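Local structure of type VI secretion system component (Escherichia coli O6, 2P5Z) at residues A[379-391]-A[448-462]. The protein is a component of the type VI secretion system that resembles the phage T4 tail proteins gp27 and gp5 and probably forms part of the trimeric injection spike. Residues are numbered along the deposited sequence; the frame is centred on the assembly and turned at random.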
loop_
_atom_site.group_PDB
_atom_site.type_symbol
_atom_site.label_atom_id
_atom_site.label_comp_id
_atom_site.label_asym_id
_atom_site.label_seq_id
_atom_site.Cartn_x
_atom_site.Cartn_y
_atom_site.Cartn_z
ATOM N N PRO A 379 10.137 3.079 8.894
ATOM C CA PRO A 379 9.337 4.108 9.571
ATOM C C PRO A 379 8.936 3.731 10.994
ATOM O O PRO A 379 8.719 2.550 11.294
ATOM C CB PRO A 379 8.078 4.213 8.695
ATOM C CG PRO A 379 8.038 2.941 7.912
ATOM C CD PRO A 379 9.476 2.578 7.678
ATOM N N ARG A 380 8.849 4.740 11.860
ATOM C CA ARG A 380 8.439 4.553 13.247
ATOM C C ARG A 380 6.956 4.240 13.327
ATOM O O ARG A 380 6.187 4.703 12.497
ATOM C CB ARG A 380 8.761 5.810 14.047
ATOM C CG ARG A 380 9.977 5.633 14.901
ATOM C CD ARG A 380 10.554 6.927 15.420
ATOM N NE ARG A 380 11.816 6.629 16.083
ATOM C CZ ARG A 380 11.925 6.315 17.373
ATOM N NH1 ARG A 380 10.854 6.283 18.155
ATOM N NH2 ARG A 380 13.113 6.037 17.891
ATOM N N PRO A 381 6.546 3.433 14.309
ATOM C CA PRO A 381 5.106 3.250 14.451
ATOM C C PRO A 381 4.422 4.557 14.908
ATOM O O PRO A 381 5.028 5.385 15.619
ATOM C CB PRO A 381 4.984 2.147 15.506
ATOM C CG PRO A 381 6.265 2.137 16.224
ATOM C CD PRO A 381 7.318 2.662 15.298
ATOM N N VAL A 382 3.192 4.757 14.451
ATOM C CA VAL A 382 2.513 6.012 14.683
ATOM C C VAL A 382 1.559 5.815 15.852
ATOM O O VAL A 382 0.653 4.965 15.792
ATOM C CB VAL A 382 1.818 6.499 13.392
ATOM C CG1 VAL A 382 0.883 7.658 13.658
ATOM C CG2 VAL A 382 2.878 6.904 12.354
ATOM N N MET A 383 1.811 6.552 16.939
ATOM C CA MET A 383 1.033 6.382 18.162
ATOM C C MET A 383 -0.121 7.366 18.174
ATOM O O MET A 383 0.045 8.537 18.526
ATOM C CB MET A 383 1.895 6.553 19.411
ATOM C CG MET A 383 3.085 5.605 19.481
ATOM S SD MET A 383 2.619 3.905 19.797
ATOM C CE MET A 383 3.964 3.137 18.982
ATOM N N ALA A 384 -1.277 6.881 17.737
ATOM C CA ALA A 384 -2.507 7.640 17.761
ATOM C C ALA A 384 -3.227 7.209 19.009
ATOM O O ALA A 384 -3.034 6.091 19.496
ATOM C CB ALA A 384 -3.354 7.324 16.540
ATOM N N GLY A 385 -4.065 8.081 19.533
ATOM C CA GLY A 385 -4.751 7.763 20.776
ATOM C C GLY A 385 -3.819 7.629 21.970
ATOM O O GLY A 385 -2.630 7.969 21.921
ATOM N N THR A 386 -4.361 7.081 23.039
ATOM C CA THR A 386 -3.716 7.151 24.322
ATOM C C THR A 386 -3.548 5.759 24.933
ATOM O O THR A 386 -4.317 4.841 24.637
ATOM C CB THR A 386 -4.529 8.085 25.233
ATOM O OG1 THR A 386 -3.649 8.709 26.162
ATOM C CG2 THR A 386 -5.616 7.338 25.973
ATOM N N LEU A 387 -2.525 5.573 25.759
ATOM C CA LEU A 387 -2.382 4.282 26.450
ATOM C C LEU A 387 -2.732 4.410 27.928
ATOM O O LEU A 387 -2.264 5.332 28.602
ATOM C CB LEU A 387 -0.970 3.712 26.305
ATOM C CG LEU A 387 -0.511 3.332 24.907
ATOM C CD1 LEU A 387 0.896 2.777 24.993
ATOM C CD2 LEU A 387 -1.485 2.320 24.319
ATOM N N PRO A 388 -3.561 3.492 28.434
ATOM C CA PRO A 388 -3.846 3.494 29.862
ATOM C C PRO A 388 -2.638 3.001 30.652
ATOM O O PRO A 388 -1.915 2.109 30.198
ATOM C CB PRO A 388 -5.005 2.508 29.995
ATOM C CG PRO A 388 -4.862 1.582 28.830
ATOM C CD PRO A 388 -4.261 2.409 27.717
ATOM N N ALA A 389 -2.394 3.607 31.808
ATOM C CA ALA A 389 -1.361 3.107 32.691
ATOM C C ALA A 389 -1.795 3.230 34.143
ATOM O O ALA A 389 -2.727 3.968 34.454
ATOM C CB ALA A 389 -0.086 3.842 32.459
ATOM N N ARG A 390 -1.121 2.493 35.019
ATOM C CA ARG A 390 -1.324 2.613 36.454
ATOM C C ARG A 390 -0.074 3.167 37.084
ATOM O O ARG A 390 1.006 2.626 36.860
ATOM C CB ARG A 390 -1.624 1.255 37.075
ATOM C CG ARG A 390 -3.048 0.820 36.908
ATOM C CD ARG A 390 -3.486 -0.043 38.072
ATOM N NE ARG A 390 -4.926 -0.281 38.030
ATOM C CZ ARG A 390 -5.495 -1.327 37.433
ATOM N NH1 ARG A 390 -4.740 -2.239 36.829
ATOM N NH2 ARG A 390 -6.817 -1.463 37.442
ATOM N N VAL A 391 -0.222 4.234 37.874
ATOM C CA VAL A 391 0.895 4.773 38.665
ATOM C C VAL A 391 1.261 3.781 39.767
ATOM O O VAL A 391 0.388 3.274 40.463
ATOM C CB VAL A 391 0.580 6.153 39.259
ATOM C CG1 VAL A 391 1.850 6.799 39.777
ATOM C CG2 VAL A 391 -0.033 7.050 38.205
ATOM N N ALA A 448 -1.572 7.519 44.676
ATOM C CA ALA A 448 -1.035 6.938 43.432
ATOM C C ALA A 448 -1.130 5.407 43.389
ATOM O O ALA A 448 -0.191 4.705 43.778
ATOM C CB ALA A 448 0.394 7.310 43.245
ATOM N N GLY A 449 -2.276 4.915 42.937
ATOM C CA GLY A 449 -2.436 3.590 42.326
ATOM C C GLY A 449 -3.373 3.928 41.171
ATOM O O GLY A 449 -4.081 3.083 40.623
ATOM N N THR A 450 -3.365 5.212 40.827
ATOM C CA THR A 450 -4.351 5.816 39.954
ATOM C C THR A 450 -4.094 5.515 38.469
ATOM O O THR A 450 -2.954 5.266 38.055
ATOM C CB THR A 450 -4.392 7.339 40.201
ATOM O OG1 THR A 450 -5.055 7.996 39.114
ATOM C CG2 THR A 450 -2.996 7.877 40.304
ATOM N N GLU A 451 -5.166 5.534 37.681
ATOM C CA GLU A 451 -5.080 5.220 36.261
ATOM C C GLU A 451 -4.931 6.476 35.419
ATOM O O GLU A 451 -5.743 7.397 35.499
ATOM C CB GLU A 451 -6.273 4.380 35.798
ATOM C CG GLU A 451 -6.209 2.928 36.276
ATOM C CD GLU A 451 -7.470 2.119 35.951
ATOM O OE1 GLU A 451 -8.247 2.533 35.056
ATOM O OE2 GLU A 451 -7.685 1.063 36.595
ATOM N N VAL A 452 -3.874 6.511 34.622
ATOM C CA VAL A 452 -3.610 7.669 33.783
ATOM C C VAL A 452 -3.665 7.347 32.292
ATOM O O VAL A 452 -3.718 6.184 31.890
ATOM C CB VAL A 452 -2.250 8.273 34.092
ATOM C CG1 VAL A 452 -2.282 8.933 35.458
ATOM C CG2 VAL A 452 -1.180 7.202 34.011
ATOM N N SER A 453 -3.662 8.397 31.481
ATOM C CA SER A 453 -3.612 8.241 30.044
ATOM C C SER A 453 -2.267 8.706 29.540
ATOM O O SER A 453 -1.829 9.814 29.860
ATOM C CB SER A 453 -4.722 9.034 29.381
ATOM O OG SER A 453 -5.910 8.269 29.389
ATOM N N ILE A 454 -1.606 7.848 28.768
ATOM C CA ILE A 454 -0.315 8.193 28.191
ATOM C C ILE A 454 -0.446 8.607 26.719
ATOM O O ILE A 454 -1.013 7.880 25.893
ATOM C CB ILE A 454 0.687 7.048 28.346
ATOM C CG1 ILE A 454 0.686 6.554 29.791
ATOM C CG2 ILE A 454 2.078 7.507 27.943
ATOM C CD1 ILE A 454 1.300 7.541 30.751
ATOM N N ALA A 455 0.058 9.795 26.419
ATOM C CA ALA A 455 0.023 10.338 25.080
ATOM C C ALA A 455 1.449 10.507 24.580
ATOM O O ALA A 455 2.395 10.432 25.347
ATOM C CB ALA A 455 -0.708 11.677 25.057
ATOM N N PHE A 456 1.596 10.742 23.280
ATOM C CA PHE A 456 2.897 10.678 22.640
ATOM C C PHE A 456 3.074 11.853 21.733
ATOM O O PHE A 456 2.264 12.084 20.832
ATOM C CB PHE A 456 3.029 9.375 21.856
ATOM C CG PHE A 456 2.973 8.147 22.722
ATOM C CD1 PHE A 456 4.111 7.672 23.324
ATOM C CD2 PHE A 456 1.772 7.503 22.961
ATOM C CE1 PHE A 456 4.068 6.555 24.119
ATOM C CE2 PHE A 456 1.725 6.388 23.769
ATOM C CZ PHE A 456 2.883 5.913 24.349
ATOM N N GLU A 457 4.131 12.602 21.987
ATOM C CA GLU A 457 4.364 13.840 21.287
ATOM C C GLU A 457 4.720 13.537 19.826
ATOM O O GLU A 457 5.627 12.750 19.556
ATOM C CB GLU A 457 5.471 14.597 22.000
ATOM C CG GLU A 457 5.657 15.989 21.530
ATOM C CD GLU A 457 6.609 16.746 22.410
ATOM O OE1 GLU A 457 7.812 16.400 22.437
ATOM O OE2 GLU A 457 6.145 17.689 23.079
ATOM N N GLU A 458 3.983 14.166 18.910
ATOM C CA GLU A 458 3.913 13.835 17.461
ATOM C C GLU A 458 3.871 12.348 17.060
ATOM O O GLU A 458 4.455 11.962 16.065
ATOM C CB GLU A 458 4.888 14.659 16.592
ATOM C CG GLU A 458 6.351 14.711 17.032
ATOM C CD GLU A 458 7.069 15.943 16.511
ATOM O OE1 GLU A 458 7.004 16.194 15.284
ATOM O OE2 GLU A 458 7.700 16.659 17.326
ATOM N N GLY A 459 3.168 11.530 17.841
ATOM C CA GLY A 459 2.981 10.116 17.526
ATOM C C GLY A 459 4.197 9.249 17.802
ATOM O O GLY A 459 4.171 8.045 17.566
ATOM N N ASN A 460 5.262 9.866 18.299
ATOM C CA ASN A 460 6.513 9.189 18.591
ATOM C C ASN A 460 6.434 8.366 19.883
ATOM O O ASN A 460 6.191 8.912 20.962
ATOM C CB ASN A 460 7.607 10.248 18.699
ATOM C CG ASN A 460 9.001 9.680 18.581
ATOM O OD1 ASN A 460 9.308 8.589 19.080
ATOM N ND2 ASN A 460 9.873 10.444 17.935
ATOM N N PRO A 461 6.685 7.049 19.786
ATOM C CA PRO A 461 6.629 6.132 20.936
ATOM C C PRO A 461 7.677 6.417 22.005
ATOM O O PRO A 461 7.532 5.952 23.132
ATOM C CB PRO A 461 6.918 4.762 20.306
ATOM C CG PRO A 461 7.672 5.073 19.057
ATOM C CD PRO A 461 7.039 6.339 18.547
ATOM N N ASP A 462 8.717 7.167 21.655
ATOM C CA ASP A 462 9.761 7.517 22.609
ATOM C C ASP A 462 9.622 8.946 23.148
ATOM O O ASP A 462 10.574 9.535 23.666
ATOM C CB ASP A 462 11.146 7.272 22.010
ATOM C CG ASP A 462 11.395 5.792 21.697
ATOM O OD1 ASP A 462 10.932 4.901 22.467
ATOM O OD2 ASP A 462 12.054 5.525 20.660
#
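Met-383 turns its CG away from its own carbonyl carbon, and this chi1 (-57°) lays CG over one face of the Phe-456 ring; the bend at chi2 (-71°) and the torsion beyond it bring CE to Pro-461 CB, 3.6 Å away. SD stands farther off above the same face, 4.9 Å from the ring centroid, a Met-aromatic contact that suits methionine's flexible chain and polarisable sulfur, while Leu-387 meets the ring at its edge. Glycine fits the third position of the type I' turn Glu-457 to Asn-460, where phi is positive, and Gly-459 O accepts from Met-383 N (2.9 Å). Farther out, the extended chain of Arg-380 reaches Asp-462, and NH1 and NH2 both grip OD2, the guanidinium and carboxylate planes 75° apart; Glu-181 takes NE. Thr-386 OG1 bonds to Ile-454 O (2.8 Å) from above the carbonyl plane, while Leu-387 N reaches that oxygen in plane, on a lone pair. Beyond, the strands pair antiparallel: small Ala-389 lets Val-452 and Ile-454 pack close on the buried face, and on the other Arg-390 NH2 forms a salt bridge with Glu-451 OE2 (2.8 Å). Joining strands one and four of a five-stranded antiparallel sheet ordered 3-2-1-4-5 is characteristic of the OB fold, consistent with this family's injector OB domain, probably the counterpart of gp5's.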